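Local coordinates for probable transcriptional regulator, ArsR family protein (Rhodococcus sp. RHA1, PDB 3F6O), which probably acts as a DNA-binding transcription factor, a dimeric winged-helix regulator of the ArsR family, at residues Leu8-Phe12 with Ala81-Trp85; Ser58-Arg62 with Ala73-Phe79. All blocks are in the same frame, centred on the assembly; numbering follows the deposited sequence.

Contact 1: residues Leu8-Phe12 with Ala81-Trp85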
loop_
_atom_site.group_PDB
_atom_site.type_symbol
_atom_site.label_atom_id
_atom_site.label_comp_id
_atom_site.label_asym_id
_atom_site.label_seq_id
_atom_site.Cartn_x
_atom_site.Cartn_y
_atom_site.Cartn_z
ATOM N N LEU A 8 -9.580 0.008 -1.599
ATOM C CA LEU A 8 -8.192 0.190 -1.175
ATOM C C LEU A 8 -7.357 -1.092 -1.171
ATOM O O LEU A 8 -6.169 -1.048 -1.393
ATOM C CB LEU A 8 -8.121 0.878 0.184
ATOM C CG LEU A 8 -8.581 2.338 0.251
ATOM C CD1 LEU A 8 -8.769 2.688 1.710
ATOM C CD2 LEU A 8 -7.592 3.312 -0.426
ATOM N N ASN A 9 -7.972 -2.237 -0.887
ATOM C CA ASN A 9 -7.229 -3.485 -0.842
ATOM C C ASN A 9 -6.377 -3.726 -2.076
ATOM O O ASN A 9 -5.163 -3.965 -1.969
ATOM C CB ASN A 9 -8.190 -4.665 -0.669
ATOM C CG ASN A 9 -8.983 -4.596 0.628
ATOM O OD1 ASN A 9 -8.594 -3.916 1.598
ATOM N ND2 ASN A 9 -10.104 -5.307 0.655
ATOM N N GLY A 10 -7.002 -3.645 -3.253
ATOM C CA GLY A 10 -6.284 -3.924 -4.490
ATOM C C GLY A 10 -5.273 -2.842 -4.855
ATOM O O GLY A 10 -4.245 -3.122 -5.452
ATOM N N ILE A 11 -5.598 -1.596 -4.538
ATOM C CA ILE A 11 -4.688 -0.465 -4.781
ATOM C C ILE A 11 -3.379 -0.671 -4.009
ATOM O O ILE A 11 -2.293 -0.552 -4.559
ATOM C CB ILE A 11 -5.392 0.873 -4.435
ATOM C CG1 ILE A 11 -6.356 1.264 -5.579
ATOM C CG2 ILE A 11 -4.384 2.014 -4.156
ATOM C CD1 ILE A 11 -7.265 2.404 -5.185
ATOM N N PHE A 12 -3.489 -0.996 -2.730
ATOM C CA PHE A 12 -2.295 -1.241 -1.945
ATOM C C PHE A 12 -1.597 -2.561 -2.316
ATOM O O PHE A 12 -0.380 -2.601 -2.369
ATOM C CB PHE A 12 -2.615 -1.190 -0.458
ATOM C CG PHE A 12 -2.826 0.184 0.064
ATOM C CD1 PHE A 12 -1.817 1.140 -0.028
ATOM C CD2 PHE A 12 -4.000 0.505 0.718
ATOM C CE1 PHE A 12 -2.025 2.414 0.491
ATOM C CE2 PHE A 12 -4.206 1.784 1.258
ATOM C CZ PHE A 12 -3.212 2.734 1.138
ATOM N N ALA A 81 -6.421 8.184 -3.921
ATOM C CA ALA A 81 -6.939 7.286 -2.877
ATOM C C ALA A 81 -5.927 7.045 -1.741
ATOM O O ALA A 81 -6.280 7.114 -0.537
ATOM C CB ALA A 81 -7.393 5.958 -3.495
ATOM N N VAL A 82 -4.681 6.749 -2.123
ATOM C CA VAL A 82 -3.584 6.486 -1.169
ATOM C C VAL A 82 -3.326 7.743 -0.304
ATOM O O VAL A 82 -3.298 7.689 0.951
ATOM C CB VAL A 82 -2.264 6.030 -1.893
ATOM C CG1 VAL A 82 -1.095 5.942 -0.888
ATOM C CG2 VAL A 82 -2.439 4.692 -2.604
ATOM N N GLU A 83 -3.160 8.875 -0.985
ATOM C CA GLU A 83 -3.053 10.173 -0.316
ATOM C C GLU A 83 -4.167 10.411 0.701
ATOM O O GLU A 83 -3.893 10.795 1.850
ATOM C CB GLU A 83 -3.031 11.297 -1.352
ATOM C CG GLU A 83 -1.651 11.677 -1.761
ATOM C CD GLU A 83 -1.629 13.003 -2.524
ATOM N N ALA A 84 -5.407 10.158 0.282
ATOM C CA ALA A 84 -6.592 10.324 1.122
ATOM C C ALA A 84 -6.552 9.442 2.382
ATOM O O ALA A 84 -6.847 9.916 3.486
ATOM C CB ALA A 84 -7.855 10.022 0.308
ATOM N N TRP A 85 -6.184 8.162 2.225
ATOM C CA TRP A 85 -6.168 7.267 3.376
ATOM C C TRP A 85 -5.072 7.708 4.340
ATOM O O TRP A 85 -5.293 7.755 5.563
ATOM C CB TRP A 85 -5.959 5.786 2.971
ATOM C CG TRP A 85 -5.961 4.872 4.169
ATOM C CD1 TRP A 85 -7.048 4.315 4.767
ATOM C CD2 TRP A 85 -4.814 4.450 4.934
ATOM N NE1 TRP A 85 -6.654 3.567 5.869
ATOM C CE2 TRP A 85 -5.287 3.633 5.980
ATOM C CE3 TRP A 85 -3.426 4.691 4.830
ATOM C CZ2 TRP A 85 -4.428 3.043 6.921
ATOM C CZ3 TRP A 85 -2.569 4.091 5.771
ATOM C CH2 TRP A 85 -3.081 3.288 6.800
#
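Helices that cross steeply can still pack well when bulky side chains meet over a small one, here Ala81. The local axes of Leu8-Phe12 and Ala81-Trp85 stand 11.0 Å apart at 110°, so it is mostly side chains that bridge the gap, burying 291 Å². The hollow lies at Ala81, whose lone methyl leaves space for two branched neighbours: Leu8 CD2 comes to 4.1 Å from Ala81 CB, and Ile11 CD1 to 3.9 Å from it. One turn further along, the other methyl of Leu8 meets the indole, with Leu8 CD1 3.9 Å from Trp85 CD1. These are the first and last helices of the winged-helix domain, 5-15 and 77-94; as in other ArsR proteins, they also take part in dimerisation, and Leu15 of the second subunit packs on both Phe12 and Trp85. Val82 is the counterpart bump. Its CG2 methyl enters the notch between Ile11 and Phe12, with Val82 CG2 3.7 Å from Ile11 CG2 and 3.9 Å from Phe12 CE1. Although the CA-to-CB bond of Phe12 points sideways, its ring reaches across to Trp85 in an offset edge-to-face pair, the phenyl edge turned toward the indole face. The planes are at 77°, the centroid of the Phe12 ring is 5.9 Å from that of the Trp85 six-membered ring, and Phe12 CZ comes to 4.2 Å from Trp85 CE3.

Contact 2: residues Ser58-Arg62 with Ala73-Phe79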
loop_
_atom_site.group_PDB
_atom_site.type_symbol
_atom_site.label_atom_id
_atom_site.label_comp_id
_atom_site.label_asym_id
_atom_site.label_seq_id
_atom_site.Cartn_x
_atom_site.Cartn_y
_atom_site.Cartn_z
ATOM N N SER A 58 -6.481 -3.111 -10.860
ATOM C CA SER A 58 -6.537 -2.286 -9.665
ATOM C C SER A 58 -6.667 -0.766 -9.942
ATOM O O SER A 58 -6.772 0.038 -8.997
ATOM C CB SER A 58 -5.334 -2.601 -8.763
ATOM O OG SER A 58 -4.115 -2.356 -9.447
ATOM N N GLY A 59 -6.681 -0.364 -11.212
ATOM C CA GLY A 59 -6.924 1.047 -11.585
ATOM C C GLY A 59 -5.690 1.939 -11.710
ATOM O O GLY A 59 -5.817 3.131 -11.963
ATOM N N TRP A 60 -4.490 1.372 -11.509
ATOM C CA TRP A 60 -3.230 2.160 -11.554
ATOM C C TRP A 60 -2.827 2.571 -12.977
ATOM O O TRP A 60 -2.168 3.593 -13.158
ATOM C CB TRP A 60 -2.063 1.369 -10.905
ATOM C CG TRP A 60 -2.057 1.452 -9.414
ATOM C CD1 TRP A 60 -2.476 0.502 -8.539
ATOM C CD2 TRP A 60 -1.655 2.579 -8.624
ATOM N NE1 TRP A 60 -2.328 0.959 -7.232
ATOM C CE2 TRP A 60 -1.837 2.236 -7.271
ATOM C CE3 TRP A 60 -1.138 3.850 -8.938
ATOM C CZ2 TRP A 60 -1.511 3.110 -6.221
ATOM C CZ3 TRP A 60 -0.813 4.707 -7.889
ATOM C CH2 TRP A 60 -1.026 4.343 -6.562
ATOM N N ILE A 61 -3.172 1.756 -13.976
ATOM C CA ILE A 61 -2.842 2.063 -15.373
ATOM C C ILE A 61 -4.040 1.775 -16.281
ATOM O O ILE A 61 -4.961 1.058 -15.884
ATOM C CB ILE A 61 -1.572 1.301 -15.931
ATOM C CG1 ILE A 61 -1.905 -0.185 -16.188
ATOM C CG2 ILE A 61 -0.344 1.515 -15.004
ATOM C CD1 ILE A 61 -0.761 -1.065 -16.755
ATOM N N ARG A 62 -3.992 2.332 -17.496
ATOM C CA ARG A 62 -4.866 1.929 -18.583
ATOM C C ARG A 62 -4.000 1.448 -19.716
ATOM O O ARG A 62 -2.935 2.016 -19.982
ATOM C CB ARG A 62 -5.630 3.124 -19.137
ATOM C CG ARG A 62 -6.713 3.678 -18.273
ATOM C CD ARG A 62 -7.610 4.515 -19.170
ATOM N NE ARG A 62 -8.422 5.446 -18.407
ATOM C CZ ARG A 62 -9.599 5.917 -18.814
ATOM N NH1 ARG A 62 -10.266 6.764 -18.030
ATOM N NH2 ARG A 62 -10.110 5.534 -19.988
ATOM N N ALA A 73 -0.653 3.661 -20.000
ATOM C CA ALA A 73 -0.516 4.969 -19.373
ATOM C C ALA A 73 -0.968 4.916 -17.919
ATOM O O ALA A 73 -1.902 4.190 -17.574
ATOM C CB ALA A 73 -1.338 6.018 -20.125
ATOM N N ILE A 74 -0.337 5.738 -17.095
ATOM C CA ILE A 74 -0.642 5.788 -15.681
ATOM C C ILE A 74 -1.977 6.489 -15.455
ATOM O O ILE A 74 -2.399 7.348 -16.264
ATOM C CB ILE A 74 0.538 6.432 -14.867
ATOM C CG1 ILE A 74 0.517 5.947 -13.415
ATOM C CG2 ILE A 74 0.583 7.970 -15.049
ATOM C CD1 ILE A 74 1.734 6.378 -12.603
ATOM N N GLU A 75 -2.658 6.083 -14.385
ATOM C CA GLU A 75 -3.876 6.719 -13.937
ATOM C C GLU A 75 -3.591 7.441 -12.642
ATOM O O GLU A 75 -2.772 6.991 -11.851
ATOM C CB GLU A 75 -4.943 5.664 -13.687
ATOM C CG GLU A 75 -5.591 5.154 -14.942
ATOM C CD GLU A 75 -6.393 6.256 -15.629
ATOM O OE1 GLU A 75 -7.402 6.679 -15.055
ATOM O OE2 GLU A 75 -5.998 6.720 -16.713
ATOM N N LYS A 76 -4.304 8.534 -12.394
ATOM C CA LYS A 76 -4.013 9.324 -11.207
ATOM C C LYS A 76 -4.910 8.989 -10.024
ATOM O O LYS A 76 -4.520 9.212 -8.900
ATOM C CB LYS A 76 -4.092 10.823 -11.495
ATOM C CG LYS A 76 -2.932 11.392 -12.302
ATOM C CD LYS A 76 -1.653 10.559 -12.194
ATOM C CE LYS A 76 -0.561 11.114 -13.082
ATOM N NZ LYS A 76 0.654 10.294 -12.837
ATOM N N GLU A 77 -6.088 8.423 -10.268
ATOM C CA GLU A 77 -7.040 8.175 -9.172
ATOM C C GLU A 77 -6.472 7.374 -7.989
ATOM O O GLU A 77 -6.647 7.795 -6.825
ATOM C CB GLU A 77 -8.330 7.529 -9.677
ATOM C CG GLU A 77 -9.247 8.486 -10.449
ATOM C CD GLU A 77 -8.624 9.005 -11.754
ATOM O OE1 GLU A 77 -7.984 8.201 -12.521
ATOM O OE2 GLU A 77 -8.770 10.240 -11.982
ATOM N N PRO A 78 -5.786 6.235 -8.260
ATOM C CA PRO A 78 -5.252 5.515 -7.089
ATOM C C PRO A 78 -4.271 6.340 -6.238
ATOM O O PRO A 78 -4.199 6.142 -5.029
ATOM C CB PRO A 78 -4.594 4.274 -7.711
ATOM C CG PRO A 78 -5.369 4.070 -9.028
ATOM C CD PRO A 78 -5.511 5.503 -9.514
ATOM N N PHE A 79 -3.509 7.240 -6.859
ATOM C CA PHE A 79 -2.638 8.155 -6.093
ATOM C C PHE A 79 -3.444 8.970 -5.097
ATOM O O PHE A 79 -3.055 9.143 -3.936
ATOM C CB PHE A 79 -1.867 9.090 -7.039
ATOM C CG PHE A 79 -0.723 8.429 -7.747
ATOM C CD1 PHE A 79 -0.865 7.986 -9.054
ATOM C CD2 PHE A 79 0.508 8.267 -7.116
ATOM C CE1 PHE A 79 0.181 7.390 -9.720
ATOM C CE2 PHE A 79 1.571 7.661 -7.764
ATOM C CZ PHE A 79 1.428 7.224 -9.071
#
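The base of the wing in a winged-helix domain is a good place to see backbone polarity settled pair by pair. Here the antiparallel hairpin of strands 61-66 and 69-74 joins the end of helix 45-57, probably the DNA-recognition helix as in its relatives, to helix 77-94. That earlier helix closes in a Schellman motif at Gly59, whose positive phi of 91° suits glycine, while Ser58 OG hydrogen-bonds back to Phe54 O. Arg62 and Ala73 form a hydrogen-bonded pair, satisfied in both directions: Arg62 N donates to Ala73 O and Ala73 N to Arg62 O, each at 2.8 Å. Ile61 and Ile74 make the next, non-hydrogen-bonded pair, and beyond them Glu75 N donates to Trp60 O at 2.8 Å, extending the pairing past the strands. Not every acceptor is served, for Glu75 O is buried without a partner. The Glu75 side chain folds back along Ile61 to form a salt bridge with Arg62, in which the hydrogen bond from Arg62 NE to Glu75 OE2, 3.2 Å long, is weak. Trp60 NE1 finds its acceptor in Ile11 O of helix 5-15, leaving the rest of the indole to apolar packing. Its edge meets the face of Phe79, with Trp60 CZ3 3.4 Å from Phe79 CE1, and Pro78 CB sits 3.4 Å from the centroid of the Trp60 six-membered ring, only 8° off its normal, a CH-pi contact.

Overall arrangement
The two contacts show how chemistry follows position within one small domain. Contact 1 is buried and apolar, joining the terminal helices 5-15 and 77-94 almost wholly through apolar side chains; contact 2 is partly buried, running from backbone pairing and an exposed arginine in the wing to aromatic packing further inside. Both use helix 77-94, and contact 2 is nested in the chain loop that contact 1 closes. Their centres lie about 11 Å apart, and Trp60 links them: besides its hydrogen bond to Ile11, its ring packs on Val82. Both also reach the second subunit: Phe79 of contact 2 meets Trp93 of that subunit edge-to-face, and Phe12 and Trp85 of contact 1 pack on its Leu15.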